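Local structure of acyl-coenzyme A oxidase 1 (Yarrowia lipolytica, 5Y9D) at residues 170-183 with 194-206. The protein oxidises saturated acyl-CoAs to trans-2-enoyl-CoAs with its FAD cofactor, passing the electrons to oxygen to form hydrogen peroxide in peroxisomal fatty acid beta-oxidation. Residues are numbered along the deposited sequence; the frame is centred on the assembly and turned at random.
Sequences ELGHGSNLKGLETT and IINTPHIGATKWW. With FAD (flavin-adenine dinucleotide), chain C.
T183 and N196 form an antiparallel hydrogen-bonded pair in the beta-rich middle domain of the acyl-CoA oxidase fold, where the loop 170-183 packs on 194-206 beside the FAD. T183 N reaches N196 O at 2.8 Å, and N196 N returns the bond to T183 O. Two further backbone bonds tie the far end: L171 N donates a hydrogen bond to T203 O and G172 N to G201 O, both at 2.7 Å.

Polar groups gather round the E170 carboxylate. Its OE1 accepts E181 N, while OE2 takes T182 N through its syn lone pair and the T182 hydroxyl from above the plane. K204 NZ adds a weak, long salt bridge to E170 OE2 (3.5 Å), but is also held by the carbonyls of F220, A167 and M168.

L171 and W205 make the apolar contact. L171, with CG anti to the backbone N (chi1 -171°), lays CD1 over one face of W205, 4.1 Å from the centroid of the six-membered ring.

Toward the cofactor, the W206 ring has the flavin over one face, while S175 N and S175 OG hydrogen-bond FAD O2A, a pyrophosphate oxygen.

E181 OE1 is hydrogen-bonded to T25 OG1 of the second subunit and also accepts from H199 NE2, which approaches from above the carboxylate plane at 3.0 Å.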
ATOM      1  N   GLU A 170     -22.221  11.657   1.921  1.00 23.81           N
ATOM      2  CA  GLU A 170     -23.303  10.987   1.186  1.00 24.88           C
ATOM      3  C   GLU A 170     -22.692  10.148   0.097  1.00 24.06           C
ATOM      4  O   GLU A 170     -21.565  10.373  -0.312  1.00 26.43           O
ATOM      5  CB  GLU A 170     -24.326  11.937   0.541  1.00 24.29           C
ATOM      6  CG  GLU A 170     -24.375  13.271   1.163  1.00 27.53           C
ATOM      7  CD  GLU A 170     -25.633  14.088   0.847  1.00 31.79           C
ATOM      8  OE1 GLU A 170     -25.878  14.317  -0.380  1.00 32.67           O
ATOM      9  OE2 GLU A 170     -26.312  14.557   1.845  1.00 30.09           O
ATOM     10  N   LEU A 171     -23.455   9.188  -0.382  1.00 23.10           N
ATOM     11  CA  LEU A 171     -23.017   8.387  -1.487  1.00 23.42           C
ATOM     12  C   LEU A 171     -22.478   9.257  -2.634  1.00 25.23           C
ATOM     13  O   LEU A 171     -21.457   8.949  -3.195  1.00 27.10           O
ATOM     14  CB  LEU A 171     -24.169   7.545  -1.968  1.00 22.31           C
ATOM     15  CG  LEU A 171     -23.850   6.473  -3.003  1.00 22.89           C
ATOM     16  CD1 LEU A 171     -22.660   5.592  -2.648  1.00 22.23           C
ATOM     17  CD2 LEU A 171     -25.106   5.617  -3.154  1.00 24.16           C
ATOM     18  N   GLY A 172     -23.238  10.282  -2.974  1.00 27.15           N
ATOM     19  CA  GLY A 172     -22.908  11.289  -3.947  1.00 26.73           C
ATOM     20  C   GLY A 172     -21.767  12.246  -3.701  1.00 26.94           C
ATOM     21  O   GLY A 172     -21.152  12.692  -4.624  1.00 26.07           O
ATOM     22  N   HIS A 173     -21.581  12.675  -2.470  1.00 28.60           N
ATOM     23  CA  HIS A 173     -20.602  13.700  -2.176  1.00 30.68           C
ATOM     24  C   HIS A 173     -19.697  13.418  -1.015  1.00 32.61           C
ATOM     25  O   HIS A 173     -20.164  13.193   0.079  1.00 34.79           O
ATOM     26  CB  HIS A 173     -21.313  15.008  -1.917  1.00 29.83           C
ATOM     27  CG  HIS A 173     -22.159  15.446  -3.051  1.00 31.95           C
ATOM     28  ND1 HIS A 173     -21.729  16.349  -3.988  1.00 35.34           N
ATOM     29  CD2 HIS A 173     -23.410  15.092  -3.414  1.00 34.36           C
ATOM     30  CE1 HIS A 173     -22.680  16.540  -4.877  1.00 36.25           C
ATOM     31  NE2 HIS A 173     -23.709  15.786  -4.554  1.00 32.79           N
ATOM     32  N   GLY A 174     -18.393  13.495  -1.235  1.00 31.52           N
ATOM     33  CA  GLY A 174     -17.473  13.346  -0.140  1.00 31.98           C
ATOM     34  C   GLY A 174     -16.708  14.599   0.175  1.00 31.84           C
ATOM     35  O   GLY A 174     -16.843  15.136   1.241  1.00 37.95           O
ATOM     36  N   SER A 175     -15.883  15.042  -0.752  1.00 32.21           N
ATOM     37  CA  SER A 175     -15.137  16.282  -0.617  1.00 33.16           C
ATOM     38  C   SER A 175     -15.929  17.576  -0.662  1.00 32.28           C
ATOM     39  O   SER A 175     -15.682  18.471   0.117  1.00 30.74           O
ATOM     40  CB  SER A 175     -13.986  16.310  -1.607  1.00 35.50           C
ATOM     41  OG  SER A 175     -13.251  15.121  -1.507  1.00 39.66           O
ATOM     42  N   ASN A 176     -16.893  17.665  -1.563  1.00 30.51           N
ATOM     43  CA  ASN A 176     -17.650  18.892  -1.690  1.00 34.48           C
ATOM     44  C   ASN A 176     -18.878  18.940  -0.804  1.00 35.38           C
ATOM     45  O   ASN A 176     -19.954  18.529  -1.192  1.00 31.08           O
ATOM     46  CB  ASN A 176     -18.040  19.158  -3.136  1.00 34.37           C
ATOM     47  CG  ASN A 176     -18.720  20.489  -3.306  1.00 34.29           C
ATOM     48  OD1 ASN A 176     -18.649  21.336  -2.444  1.00 31.70           O
ATOM     49  ND2 ASN A 176     -19.379  20.672  -4.416  1.00 34.38           N
ATOM     50  N   LEU A 177     -18.688  19.482   0.388  1.00 33.68           N
ATOM     51  CA  LEU A 177     -19.734  19.608   1.363  1.00 33.79           C
ATOM     52  C   LEU A 177     -20.820  20.583   0.960  1.00 37.21           C
ATOM     53  O   LEU A 177     -21.969  20.440   1.393  1.00 39.06           O
ATOM     54  CB  LEU A 177     -19.137  20.021   2.700  1.00 36.05           C
ATOM     55  CG  LEU A 177     -18.401  18.959   3.537  1.00 37.79           C
ATOM     56  CD1 LEU A 177     -18.191  17.602   2.844  1.00 39.79           C
ATOM     57  CD2 LEU A 177     -17.049  19.512   4.006  1.00 40.32           C
ATOM     58  N   LYS A 178     -20.491  21.556   0.113  1.00 40.68           N
ATOM     59  CA  LYS A 178     -21.499  22.513  -0.350  1.00 41.29           C
ATOM     60  C   LYS A 178     -22.489  21.849  -1.291  1.00 38.69           C
ATOM     61  O   LYS A 178     -23.575  22.359  -1.484  1.00 38.99           O
ATOM     62  CB  LYS A 178     -20.857  23.747  -1.007  1.00 46.18           C
ATOM     63  CG  LYS A 178     -20.253  24.731  -0.006  1.00 52.38           C
ATOM     64  CD  LYS A 178     -19.541  25.901  -0.684  1.00 60.01           C
ATOM     65  CE  LYS A 178     -18.153  25.513  -1.203  1.00 65.84           C
ATOM     66  NZ  LYS A 178     -17.367  26.660  -1.754  1.00 66.86           N
ATOM     67  N   GLY A 179     -22.123  20.714  -1.876  1.00 37.39           N
ATOM     68  CA  GLY A 179     -22.992  20.030  -2.847  1.00 34.38           C
ATOM     69  C   GLY A 179     -23.817  18.908  -2.252  1.00 34.36           C
ATOM     70  O   GLY A 179     -24.426  18.117  -2.989  1.00 34.52           O
ATOM     71  N   LEU A 180     -23.841  18.828  -0.923  1.00 32.08           N
ATOM     72  CA  LEU A 180     -24.642  17.820  -0.236  1.00 32.21           C
ATOM     73  C   LEU A 180     -26.076  17.980  -0.643  1.00 30.54           C
ATOM     74  O   LEU A 180     -26.574  19.086  -0.768  1.00 34.03           O
ATOM     75  CB  LEU A 180     -24.557  17.987   1.292  1.00 32.21           C
ATOM     76  CG  LEU A 180     -23.261  17.583   1.932  1.00 30.73           C
ATOM     77  CD1 LEU A 180     -23.264  17.920   3.404  1.00 32.63           C
ATOM     78  CD2 LEU A 180     -23.050  16.110   1.743  1.00 31.99           C
ATOM     79  N   GLU A 181     -26.760  16.873  -0.779  1.00 29.96           N
ATOM     80  CA  GLU A 181     -28.049  16.884  -1.399  1.00 29.00           C
ATOM     81  C   GLU A 181     -29.163  16.647  -0.392  1.00 27.77           C
ATOM     82  O   GLU A 181     -30.303  16.981  -0.654  1.00 32.63           O
ATOM     83  CB  GLU A 181     -28.073  15.872  -2.548  1.00 30.00           C
ATOM     84  CG  GLU A 181     -27.433  16.333  -3.851  1.00 28.89           C
ATOM     85  CD  GLU A 181     -27.639  15.312  -4.983  1.00 33.31           C
ATOM     86  OE1 GLU A 181     -27.050  14.190  -4.953  1.00 37.92           O
ATOM     87  OE2 GLU A 181     -28.425  15.603  -5.917  1.00 36.70           O
ATOM     88  N   THR A 182     -28.848  16.103   0.765  1.00 27.29           N
ATOM     89  CA  THR A 182     -29.830  15.957   1.849  1.00 26.85           C
ATOM     90  C   THR A 182     -30.360  17.299   2.297  1.00 26.44           C
ATOM     91  O   THR A 182     -29.587  18.209   2.503  1.00 25.47           O
ATOM     92  CB  THR A 182     -29.188  15.340   3.086  1.00 27.09           C
ATOM     93  OG1 THR A 182     -28.839  13.982   2.819  1.00 29.04           O
ATOM     94  CG2 THR A 182     -30.145  15.385   4.254  1.00 27.75           C
ATOM     95  N   THR A 183     -31.669  17.409   2.523  1.00 27.97           N
ATOM     96  CA  THR A 183     -32.255  18.703   2.872  1.00 27.37           C
ATOM     97  C   THR A 183     -32.784  18.787   4.268  1.00 28.54           C
ATOM     98  O   THR A 183     -33.331  17.820   4.786  1.00 29.63           O
ATOM     99  CB  THR A 183     -33.465  19.051   1.970  1.00 27.51           C
ATOM    100  OG1 THR A 183     -34.559  18.152   2.237  1.00 27.24           O
ATOM    101  CG2 THR A 183     -33.085  19.066   0.469  1.00 25.78           C
ATOM    102  N   ILE A 194     -37.731  19.444   8.543  1.00 28.11           N
ATOM    103  CA  ILE A 194     -38.015  18.244   7.802  1.00 28.52           C
ATOM    104  C   ILE A 194     -36.718  17.848   7.112  1.00 27.80           C
ATOM    105  O   ILE A 194     -36.231  18.545   6.207  1.00 28.27           O
ATOM    106  CB  ILE A 194     -39.128  18.500   6.779  1.00 29.90           C
ATOM    107  CG1 ILE A 194     -40.390  18.952   7.497  1.00 32.54           C
ATOM    108  CG2 ILE A 194     -39.443  17.262   5.949  1.00 29.03           C
ATOM    109  CD1 ILE A 194     -41.481  19.389   6.537  1.00 36.73           C
ATOM    110  N   ILE A 195     -36.173  16.726   7.567  1.00 25.27           N
ATOM    111  CA  ILE A 195     -34.947  16.178   7.046  1.00 24.79           C
ATOM    112  C   ILE A 195     -35.283  15.120   6.031  1.00 24.59           C
ATOM    113  O   ILE A 195     -35.904  14.112   6.376  1.00 24.89           O
ATOM    114  CB  ILE A 195     -34.090  15.527   8.154  1.00 23.79           C
ATOM    115  CG1 ILE A 195     -33.715  16.556   9.208  1.00 23.62           C
ATOM    116  CG2 ILE A 195     -32.827  14.931   7.584  1.00 22.05           C
ATOM    117  CD1 ILE A 195     -32.937  17.739   8.685  1.00 23.69           C
ATOM    118  N   ASN A 196     -34.821  15.332   4.799  1.00 23.58           N
ATOM    119  CA  ASN A 196     -35.159  14.457   3.691  1.00 23.01           C
ATOM    120  C   ASN A 196     -33.983  14.136   2.766  1.00 23.61           C
ATOM    121  O   ASN A 196     -33.205  15.028   2.369  1.00 23.08           O
ATOM    122  CB  ASN A 196     -36.326  15.028   2.876  1.00 22.23           C
ATOM    123  CG  ASN A 196     -36.932  13.993   1.925  1.00 24.37           C
ATOM    124  OD1 ASN A 196     -37.533  12.975   2.338  1.00 24.32           O
ATOM    125  ND2 ASN A 196     -36.758  14.231   0.642  1.00 25.24           N
ATOM    126  N   THR A 197     -33.889  12.850   2.415  1.00 23.20           N
ATOM    127  CA  THR A 197     -32.961  12.368   1.424  1.00 22.70           C
ATOM    128  C   THR A 197     -33.744  12.231   0.107  1.00 23.52           C
ATOM    129  O   THR A 197     -34.544  11.329  -0.049  1.00 22.85           O
ATOM    130  CB  THR A 197     -32.416  11.000   1.848  1.00 23.37           C
ATOM    131  OG1 THR A 197     -31.947  11.048   3.209  1.00 27.00           O
ATOM    132  CG2 THR A 197     -31.299  10.575   0.965  1.00 23.01           C
ATOM    133  N   PRO A 198     -33.515  13.128  -0.849  1.00 24.96           N
ATOM    134  CA  PRO A 198     -34.362  13.166  -2.035  1.00 25.68           C
ATOM    135  C   PRO A 198     -34.184  11.961  -3.005  1.00 28.90           C
ATOM    136  O   PRO A 198     -35.152  11.543  -3.649  1.00 32.58           O
ATOM    137  CB  PRO A 198     -33.985  14.496  -2.681  1.00 25.00           C
ATOM    138  CG  PRO A 198     -32.594  14.765  -2.247  1.00 25.79           C
ATOM    139  CD  PRO A 198     -32.435  14.136  -0.895  1.00 26.04           C
ATOM    140  N   HIS A 199     -32.988  11.384  -3.091  1.00 28.37           N
ATOM    141  CA  HIS A 199     -32.802  10.123  -3.846  1.00 25.54           C
ATOM    142  C   HIS A 199     -31.682   9.300  -3.232  1.00 25.06           C
ATOM    143  O   HIS A 199     -31.034   9.725  -2.291  1.00 23.90           O
ATOM    144  CB  HIS A 199     -32.453  10.446  -5.269  1.00 25.29           C
ATOM    145  CG  HIS A 199     -31.279  11.349  -5.365  1.00 24.93           C
ATOM    146  ND1 HIS A 199     -31.406  12.716  -5.344  1.00 25.09           N
ATOM    147  CD2 HIS A 199     -29.959  11.095  -5.388  1.00 22.62           C
ATOM    148  CE1 HIS A 199     -30.215  13.264  -5.422  1.00 23.97           C
ATOM    149  NE2 HIS A 199     -29.318  12.300  -5.432  1.00 23.39           N
ATOM    150  N   ILE A 200     -31.441   8.118  -3.774  1.00 28.39           N
ATOM    151  CA  ILE A 200     -30.459   7.199  -3.197  1.00 29.62           C
ATOM    152  C   ILE A 200     -29.043   7.824  -3.157  1.00 27.54           C
ATOM    153  O   ILE A 200     -28.222   7.453  -2.333  1.00 26.95           O
ATOM    154  CB  ILE A 200     -30.411   5.832  -3.920  1.00 31.64           C
ATOM    155  CG1 ILE A 200     -31.793   5.218  -4.162  1.00 33.18           C
ATOM    156  CG2 ILE A 200     -29.587   4.839  -3.112  1.00 33.94           C
ATOM    157  CD1 ILE A 200     -32.716   5.301  -2.989  1.00 35.60           C
ATOM    158  N   GLY A 201     -28.763   8.737  -4.064  1.00 26.90           N
ATOM    159  CA  GLY A 201     -27.464   9.460  -4.116  1.00 27.40           C
ATOM    160  C   GLY A 201     -27.111  10.320  -2.918  1.00 27.43           C
ATOM    161  O   GLY A 201     -25.918  10.558  -2.607  1.00 30.81           O
ATOM    162  N   ALA A 202     -28.130  10.787  -2.219  1.00 24.52           N
ATOM    163  CA  ALA A 202     -27.895  11.514  -1.004  1.00 23.28           C
ATOM    164  C   ALA A 202     -27.912  10.618   0.235  1.00 22.39           C
ATOM    165  O   ALA A 202     -27.814  11.127   1.380  1.00 22.26           O
ATOM    166  CB  ALA A 202     -28.918  12.623  -0.864  1.00 22.80           C
ATOM    167  N   THR A 203     -28.066   9.309   0.038  1.00 20.17           N
ATOM    168  CA  THR A 203     -27.944   8.386   1.160  1.00 20.36           C
ATOM    169  C   THR A 203     -26.634   8.779   1.925  1.00 20.66           C
ATOM    170  O   THR A 203     -25.590   8.963   1.308  1.00 18.42           O
ATOM    171  CB  THR A 203     -27.975   6.904   0.706  1.00 20.75           C
ATOM    172  OG1 THR A 203     -29.207   6.595   0.008  1.00 21.11           O
ATOM    173  CG2 THR A 203     -27.868   5.941   1.890  1.00 21.25           C
ATOM    174  N   LYS A 204     -26.724   8.988   3.246  1.00 20.51           N
ATOM    175  CA  LYS A 204     -25.522   9.224   4.063  1.00 21.48           C
ATOM    176  C   LYS A 204     -24.766   7.931   4.042  1.00 20.96           C
ATOM    177  O   LYS A 204     -25.374   6.870   3.992  1.00 21.75           O
ATOM    178  CB  LYS A 204     -25.863   9.575   5.503  1.00 21.69           C
ATOM    179  CG  LYS A 204     -26.588  10.878   5.688  1.00 22.06           C
ATOM    180  CD  LYS A 204     -25.720  12.045   5.294  1.00 23.35           C
ATOM    181  CE  LYS A 204     -26.453  13.362   5.361  1.00 23.83           C
ATOM    182  NZ  LYS A 204     -25.449  14.459   5.225  1.00 25.14           N
ATOM    183  N   TRP A 205     -23.455   8.005   4.012  1.00 21.28           N
ATOM    184  CA  TRP A 205     -22.640   6.842   3.607  1.00 21.55           C
ATOM    185  C   TRP A 205     -21.314   6.799   4.334  1.00 22.75           C
ATOM    186  O   TRP A 205     -20.725   7.851   4.593  1.00 24.60           O
ATOM    187  CB  TRP A 205     -22.383   6.891   2.135  1.00 21.21           C
ATOM    188  CG  TRP A 205     -22.068   5.568   1.631  1.00 22.35           C
ATOM    189  CD1 TRP A 205     -20.844   5.013   1.531  1.00 23.32           C
ATOM    190  CD2 TRP A 205     -22.987   4.596   1.173  1.00 23.37           C
ATOM    191  NE1 TRP A 205     -20.942   3.752   1.052  1.00 24.38           N
ATOM    192  CE2 TRP A 205     -22.253   3.469   0.815  1.00 23.51           C
ATOM    193  CE3 TRP A 205     -24.375   4.565   1.041  1.00 27.34           C
ATOM    194  CZ2 TRP A 205     -22.844   2.310   0.327  1.00 25.40           C
ATOM    195  CZ3 TRP A 205     -24.967   3.401   0.548  1.00 27.59           C
ATOM    196  CH2 TRP A 205     -24.197   2.301   0.192  1.00 25.65           C
ATOM    197  N   TRP A 206     -20.891   5.585   4.698  1.00 23.28           N
ATOM    198  CA  TRP A 206     -19.740   5.328   5.565  1.00 23.08           C
ATOM    199  C   TRP A 206     -19.939   5.767   7.001  1.00 22.74           C
ATOM    200  O   TRP A 206     -18.949   5.962   7.731  1.00 21.72           O
ATOM    201  CB  TRP A 206     -18.465   6.049   5.039  1.00 24.67           C
ATOM    202  CG  TRP A 206     -17.990   5.511   3.765  1.00 23.13           C
ATOM    203  CD1 TRP A 206     -17.833   6.168   2.601  1.00 22.66           C
ATOM    204  CD2 TRP A 206     -17.617   4.162   3.538  1.00 22.05           C
ATOM    205  NE1 TRP A 206     -17.381   5.300   1.633  1.00 23.86           N
ATOM    206  CE2 TRP A 206     -17.240   4.056   2.202  1.00 22.78           C
ATOM    207  CE3 TRP A 206     -17.565   3.034   4.349  1.00 22.33           C
ATOM    208  CZ2 TRP A 206     -16.827   2.870   1.650  1.00 22.85           C
ATOM    209  CZ3 TRP A 206     -17.157   1.849   3.803  1.00 22.99           C
ATOM    210  CH2 TRP A 206     -16.792   1.774   2.460  1.00 23.30           C
TER
HETATM  211  PA  FAD C 701     -14.609  12.294  -3.740  1.00 27.47           P
HETATM  212  O1A FAD C 701     -15.720  11.760  -4.532  1.00 28.93           O
HETATM  213  O2A FAD C 701     -14.622  13.667  -3.225  1.00 31.36           O
HETATM  214  O5B FAD C 701     -13.300  12.114  -4.583  1.00 26.96           O
HETATM  215  C5B FAD C 701     -13.042  11.022  -5.445  1.00 27.38           C
HETATM  216  C4B FAD C 701     -11.677  11.187  -6.094  1.00 28.49           C
HETATM  217  O4B FAD C 701     -11.682  12.321  -6.943  1.00 28.79           O
HETATM  218  C3B FAD C 701     -10.598  11.435  -5.072  1.00 29.91           C
HETATM  219  O3B FAD C 701      -9.442  10.701  -5.419  1.00 34.55           O
HETATM  220  C2B FAD C 701     -10.265  12.892  -5.185  1.00 28.02           C
HETATM  221  O2B FAD C 701      -8.885  13.087  -4.960  1.00 26.24           O
HETATM  222  C1B FAD C 701     -10.653  13.227  -6.601  1.00 27.16           C
HETATM  223  N9A FAD C 701     -11.152  14.605  -6.641  1.00 26.99           N
HETATM  224  C8A FAD C 701     -12.246  15.060  -6.046  1.00 26.78           C
HETATM  225  N7A FAD C 701     -12.406  16.363  -6.274  1.00 26.95           N
HETATM  226  C5A FAD C 701     -11.392  16.767  -7.036  1.00 28.95           C
HETATM  227  C6A FAD C 701     -10.942  18.035  -7.644  1.00 28.70           C
HETATM  228  N6A FAD C 701     -11.630  19.170  -7.487  1.00 27.76           N
HETATM  229  N1A FAD C 701      -9.825  18.016  -8.366  1.00 28.17           N
HETATM  230  C2A FAD C 701      -9.131  16.906  -8.535  1.00 27.08           C
HETATM  231  N3A FAD C 701      -9.466  15.730  -8.017  1.00 27.64           N
HETATM  232  C4A FAD C 701     -10.567  15.599  -7.269  1.00 27.45           C
HETATM  233  N1  FAD C 701     -17.856  10.266   6.567  1.00 22.26           N
HETATM  234  C2  FAD C 701     -18.562  10.731   7.594  1.00 23.09           C
HETATM  235  O2  FAD C 701     -19.186  11.773   7.450  1.00 25.96           O
HETATM  236  N3  FAD C 701     -18.620  10.110   8.762  1.00 23.13           N
HETATM  237  C4  FAD C 701     -17.975   8.985   8.998  1.00 22.34           C
HETATM  238  O4  FAD C 701     -18.042   8.423  10.079  1.00 19.68           O
HETATM  239  C4X FAD C 701     -17.173   8.410   7.925  1.00 22.67           C
HETATM  240  N5  FAD C 701     -16.501   7.284   8.098  1.00 22.03           N
HETATM  241  C5X FAD C 701     -15.791   6.776   7.104  1.00 25.35           C
HETATM  242  C6  FAD C 701     -15.132   5.599   7.313  1.00 24.19           C
HETATM  243  C7  FAD C 701     -14.396   5.045   6.314  1.00 24.60           C
HETATM  244  C7M FAD C 701     -13.665   3.766   6.587  1.00 25.75           C
HETATM  245  C8  FAD C 701     -14.314   5.731   5.007  1.00 24.94           C
HETATM  246  C8M FAD C 701     -13.516   5.170   3.876  1.00 25.26           C
HETATM  247  C9  FAD C 701     -14.975   6.908   4.796  1.00 24.71           C
HETATM  248  C9A FAD C 701     -15.721   7.453   5.799  1.00 25.28           C
HETATM  249  N10 FAD C 701     -16.411   8.646   5.600  1.00 25.05           N
HETATM  250  C10 FAD C 701     -17.153   9.139   6.660  1.00 23.34           C
HETATM  251  C1' FAD C 701     -16.377   9.350   4.325  1.00 26.85           C
HETATM  252  C2' FAD C 701     -15.006   9.920   4.001  1.00 26.89           C
HETATM  253  O2' FAD C 701     -14.794  11.129   4.698  1.00 24.79           O
HETATM  254  C3' FAD C 701     -14.920  10.157   2.512  1.00 28.28           C
HETATM  255  O3' FAD C 701     -14.437   8.965   1.928  1.00 31.86           O
HETATM  256  C4' FAD C 701     -13.950  11.246   2.133  1.00 31.24           C
HETATM  257  O4' FAD C 701     -14.463  12.515   2.511  1.00 35.09           O
HETATM  258  C5' FAD C 701     -13.686  11.217   0.637  1.00 34.14           C
HETATM  259  O5' FAD C 701     -14.863  11.564  -0.050  1.00 32.39           O
HETATM  260  P   FAD C 701     -15.318  10.906  -1.402  1.00 30.67           P
HETATM  261  O1P FAD C 701     -15.147   9.469  -1.359  1.00 32.65           O
HETATM  262  O2P FAD C 701     -16.635  11.493  -1.650  1.00 32.64           O
HETATM  263  O3P FAD C 701     -14.292  11.381  -2.495  1.00 31.55           O